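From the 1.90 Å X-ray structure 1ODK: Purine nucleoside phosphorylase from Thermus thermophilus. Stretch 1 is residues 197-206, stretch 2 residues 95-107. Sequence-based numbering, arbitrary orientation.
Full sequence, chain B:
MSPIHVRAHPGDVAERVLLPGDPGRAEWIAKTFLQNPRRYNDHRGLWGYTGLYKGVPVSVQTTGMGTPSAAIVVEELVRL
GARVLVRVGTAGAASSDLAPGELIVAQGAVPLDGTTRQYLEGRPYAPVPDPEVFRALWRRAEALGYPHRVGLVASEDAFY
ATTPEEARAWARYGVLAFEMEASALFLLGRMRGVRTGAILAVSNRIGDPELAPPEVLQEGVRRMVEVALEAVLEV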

# COMPACT_ATOMS: atom_id res chain seq x y z
N GLY B 197 -7.68 11.11 -26.13
CA GLY B 197 -8.84 10.27 -26.24
C GLY B 197 -8.40 8.89 -26.67
O GLY B 197 -7.24 8.70 -27.06
N ALA B 198 -9.31 7.93 -26.59
CA ALA B 198 -8.99 6.57 -26.99
C ALA B 198 -10.21 5.82 -27.47
O ALA B 198 -11.28 5.88 -26.86
CB ALA B 198 -8.33 5.82 -25.82
N ILE B 199 -10.05 5.13 -28.59
CA ILE B 199 -11.11 4.30 -29.13
C ILE B 199 -10.43 2.97 -29.40
O ILE B 199 -9.30 2.93 -29.89
CB ILE B 199 -11.73 4.90 -30.40
CG1 ILE B 199 -12.83 3.97 -30.92
CG2 ILE B 199 -10.65 5.15 -31.45
CD1 ILE B 199 -13.66 4.57 -32.03
N LEU B 200 -11.11 1.88 -29.07
CA LEU B 200 -10.52 0.56 -29.26
C LEU B 200 -11.43 -0.38 -30.02
O LEU B 200 -12.65 -0.21 -30.04
CB LEU B 200 -10.21 -0.08 -27.90
CG LEU B 200 -9.35 0.71 -26.91
CD1 LEU B 200 -9.34 -0.00 -25.57
CD2 LEU B 200 -7.92 0.86 -27.45
N ALA B 201 -10.83 -1.39 -30.63
CA ALA B 201 -11.56 -2.41 -31.35
C ALA B 201 -11.30 -3.70 -30.58
O ALA B 201 -10.15 -4.04 -30.32
CB ALA B 201 -11.05 -2.54 -32.78
N VAL B 202 -12.36 -4.41 -30.19
CA VAL B 202 -12.20 -5.66 -29.46
C VAL B 202 -11.57 -6.70 -30.39
O VAL B 202 -12.12 -7.00 -31.45
CB VAL B 202 -13.56 -6.19 -28.95
CG1 VAL B 202 -13.37 -7.52 -28.24
CG2 VAL B 202 -14.18 -5.18 -28.01
N SER B 203 -10.43 -7.25 -29.99
CA SER B 203 -9.74 -8.24 -30.80
C SER B 203 -9.87 -9.65 -30.26
O SER B 203 -9.46 -10.62 -30.91
CB SER B 203 -8.26 -7.88 -30.90
OG SER B 203 -7.67 -7.83 -29.62
N ASN B 204 -10.43 -9.78 -29.06
CA ASN B 204 -10.58 -11.09 -28.44
C ASN B 204 -11.19 -10.96 -27.05
O ASN B 204 -11.50 -9.85 -26.60
CB ASN B 204 -9.21 -11.75 -28.27
CG ASN B 204 -8.30 -10.96 -27.33
OD1 ASN B 204 -7.84 -9.87 -27.67
ND2 ASN B 204 -8.07 -11.50 -26.14
N ARG B 205 -11.36 -12.09 -26.39
CA ARG B 205 -11.89 -12.14 -25.03
C ARG B 205 -10.76 -12.65 -24.14
O ARG B 205 -10.00 -13.53 -24.54
CB ARG B 205 -13.08 -13.10 -24.96
CG ARG B 205 -14.35 -12.51 -25.55
CD ARG B 205 -15.19 -13.56 -26.25
NE ARG B 205 -16.43 -12.99 -26.78
CZ ARG B 205 -17.11 -13.52 -27.79
NH1 ARG B 205 -16.66 -14.61 -28.39
NH2 ARG B 205 -18.23 -12.94 -28.21
N ILE B 206 -10.64 -12.07 -22.95
CA ILE B 206 -9.59 -12.48 -22.03
C ILE B 206 -9.60 -14.00 -21.88
O ILE B 206 -10.65 -14.59 -21.63
CB ILE B 206 -9.77 -11.84 -20.64
CG1 ILE B 206 -9.76 -10.31 -20.77
CG2 ILE B 206 -8.67 -12.31 -19.70
CD1 ILE B 206 -8.52 -9.76 -21.44
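Stretch 2, residues 95-107: SSDLAPGELIVAQ

Stretch 2 begins as a loop that bends at Ser96 and Asp97 and straightens at Leu98 and Ala99, then passes through a type II turn from Ala99 to Glu102 and enters a strand at Leu103. That strand runs antiparallel to strand 197-205, at 153° between their N-to-C directions, with the axes 4.5 Å apart at their closest. The chain then turns a corner at Gln107.

The backbones are laced together by five hydrogen bonds. Leu200 and Ile104 form a reciprocal pair: Leu200 N to Ile104 O and Ile104 N to Leu200 O are both 2.8 Å. Beyond it, Ala106 N reaches Ala198 O at 3.0 Å. On the other side, Val202 N meets Glu102 O at 2.9 Å, and Gly101 N donates to Val202 O at 2.7 Å. The ladder thus continues into the turn. Gly101 has phi 95°, where a CB would jam against the preceding carbonyl. A water extends the ladder past Ala106, accepting from Ala198 N (2.9 Å) and donating to Ala106 O (2.8 Å).

Ile199, Ala201, Leu103 and Val105 share one face of the sheet. Leu103 forks there: its CD1 lies 4.1 Å from Ile199 CD1, and its CD2 rests against the Ala201 methyl, 3.9 Å from Ala201 CB. Leu200 and Ile104 lie on the opposite face.

Val202 is the main bump, with the largest covered area of stretch 1. It points toward stretch 2 and fits between the loop and the strand. Its CG2 lies 4.0 Å from Ile104 CD1 and 4.3 Å from Leu98 CD1, while its CB rests 3.5 Å from Ala99 O.

At the far end, Ala198 CB and Ala106 CB meet at 4.0 Å. At the other, Arg205 reaches along the loop. Pro100 CD covers one guanidinium face, 3.9 Å from Arg205 NH2. Leu98 O lies at the guanidinium edge, 3.6 Å from Arg205 NE.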

# COMPACT_ATOMS: atom_id res chain seq x y z
N SER B 95 -16.03 -8.71 -20.66
CA SER B 95 -17.40 -9.19 -20.59
C SER B 95 -17.72 -10.08 -21.78
O SER B 95 -17.03 -10.04 -22.81
CB SER B 95 -18.38 -8.01 -20.60
OG SER B 95 -17.91 -6.94 -19.79
N SER B 96 -18.76 -10.89 -21.65
CA SER B 96 -19.19 -11.77 -22.73
C SER B 96 -20.09 -10.97 -23.66
O SER B 96 -20.37 -11.39 -24.78
CB SER B 96 -19.96 -12.96 -22.16
OG SER B 96 -21.12 -12.52 -21.47
N ASP B 97 -20.53 -9.81 -23.19
CA ASP B 97 -21.42 -8.95 -23.97
C ASP B 97 -20.70 -8.33 -25.17
O ASP B 97 -21.33 -8.07 -26.20
CB ASP B 97 -22.00 -7.86 -23.08
CG ASP B 97 -23.22 -7.19 -23.69
OD1 ASP B 97 -23.82 -6.31 -23.03
OD2 ASP B 97 -23.59 -7.53 -24.84
N LEU B 98 -19.40 -8.09 -25.03
CA LEU B 98 -18.63 -7.50 -26.12
C LEU B 98 -18.15 -8.55 -27.11
O LEU B 98 -17.61 -9.59 -26.71
CB LEU B 98 -17.42 -6.73 -25.57
CG LEU B 98 -17.68 -5.34 -24.98
CD1 LEU B 98 -16.39 -4.79 -24.38
CD2 LEU B 98 -18.20 -4.42 -26.06
N ALA B 99 -18.33 -8.27 -28.39
CA ALA B 99 -17.92 -9.20 -29.43
C ALA B 99 -16.74 -8.63 -30.22
O ALA B 99 -16.59 -7.41 -30.32
CB ALA B 99 -19.08 -9.48 -30.37
N PRO B 100 -15.88 -9.50 -30.76
CA PRO B 100 -14.72 -9.05 -31.54
C PRO B 100 -15.16 -8.14 -32.69
O PRO B 100 -16.17 -8.41 -33.35
CB PRO B 100 -14.11 -10.36 -32.02
CG PRO B 100 -14.39 -11.29 -30.87
CD PRO B 100 -15.84 -10.96 -30.56
N GLY B 101 -14.42 -7.07 -32.92
CA GLY B 101 -14.76 -6.14 -33.98
C GLY B 101 -15.58 -4.97 -33.48
O GLY B 101 -15.71 -3.95 -34.16
N GLU B 102 -16.16 -5.10 -32.29
CA GLU B 102 -16.96 -4.03 -31.72
C GLU B 102 -16.01 -2.92 -31.25
O GLU B 102 -14.87 -3.18 -30.89
CB GLU B 102 -17.78 -4.56 -30.55
CG GLU B 102 -19.05 -3.76 -30.27
CD GLU B 102 -19.91 -4.38 -29.18
OE1 GLU B 102 -19.86 -5.62 -29.03
OE2 GLU B 102 -20.64 -3.63 -28.50
N LEU B 103 -16.49 -1.68 -31.26
CA LEU B 103 -15.66 -0.57 -30.84
C LEU B 103 -15.99 -0.12 -29.42
O LEU B 103 -17.11 -0.30 -28.94
CB LEU B 103 -15.83 0.62 -31.79
CG LEU B 103 -15.58 0.35 -33.28
CD1 LEU B 103 -15.72 1.65 -34.04
CD2 LEU B 103 -14.19 -0.26 -33.49
N ILE B 104 -15.00 0.46 -28.75
CA ILE B 104 -15.19 0.97 -27.41
C ILE B 104 -14.62 2.37 -27.33
O ILE B 104 -13.43 2.58 -27.62
CB ILE B 104 -14.46 0.12 -26.35
CG1 ILE B 104 -15.05 -1.29 -26.28
CG2 ILE B 104 -14.55 0.80 -24.99
CD1 ILE B 104 -14.27 -2.24 -25.37
N VAL B 105 -15.46 3.35 -26.99
CA VAL B 105 -14.98 4.71 -26.83
C VAL B 105 -14.68 4.79 -25.34
O VAL B 105 -15.59 4.72 -24.51
CB VAL B 105 -16.04 5.76 -27.17
CG1 VAL B 105 -15.49 7.16 -26.88
CG2 VAL B 105 -16.42 5.65 -28.65
N ALA B 106 -13.40 4.92 -25.00
CA ALA B 106 -12.97 4.94 -23.61
C ALA B 106 -13.39 6.17 -22.82
O ALA B 106 -12.86 7.26 -23.02
CB ALA B 106 -11.46 4.75 -23.53
N GLN B 107 -14.33 5.98 -21.90
CA GLN B 107 -14.80 7.07 -21.06
C GLN B 107 -13.78 7.32 -19.95
O GLN B 107 -13.67 8.43 -19.41
CB GLN B 107 -16.17 6.71 -20.46
CG GLN B 107 -16.60 7.63 -19.33
CD GLN B 107 -17.94 7.23 -18.73
OE1 GLN B 107 -18.27 6.04 -18.66
NE2 GLN B 107 -18.72 8.22 -18.29
O HOH W 1 -11.91 8.36 -25.41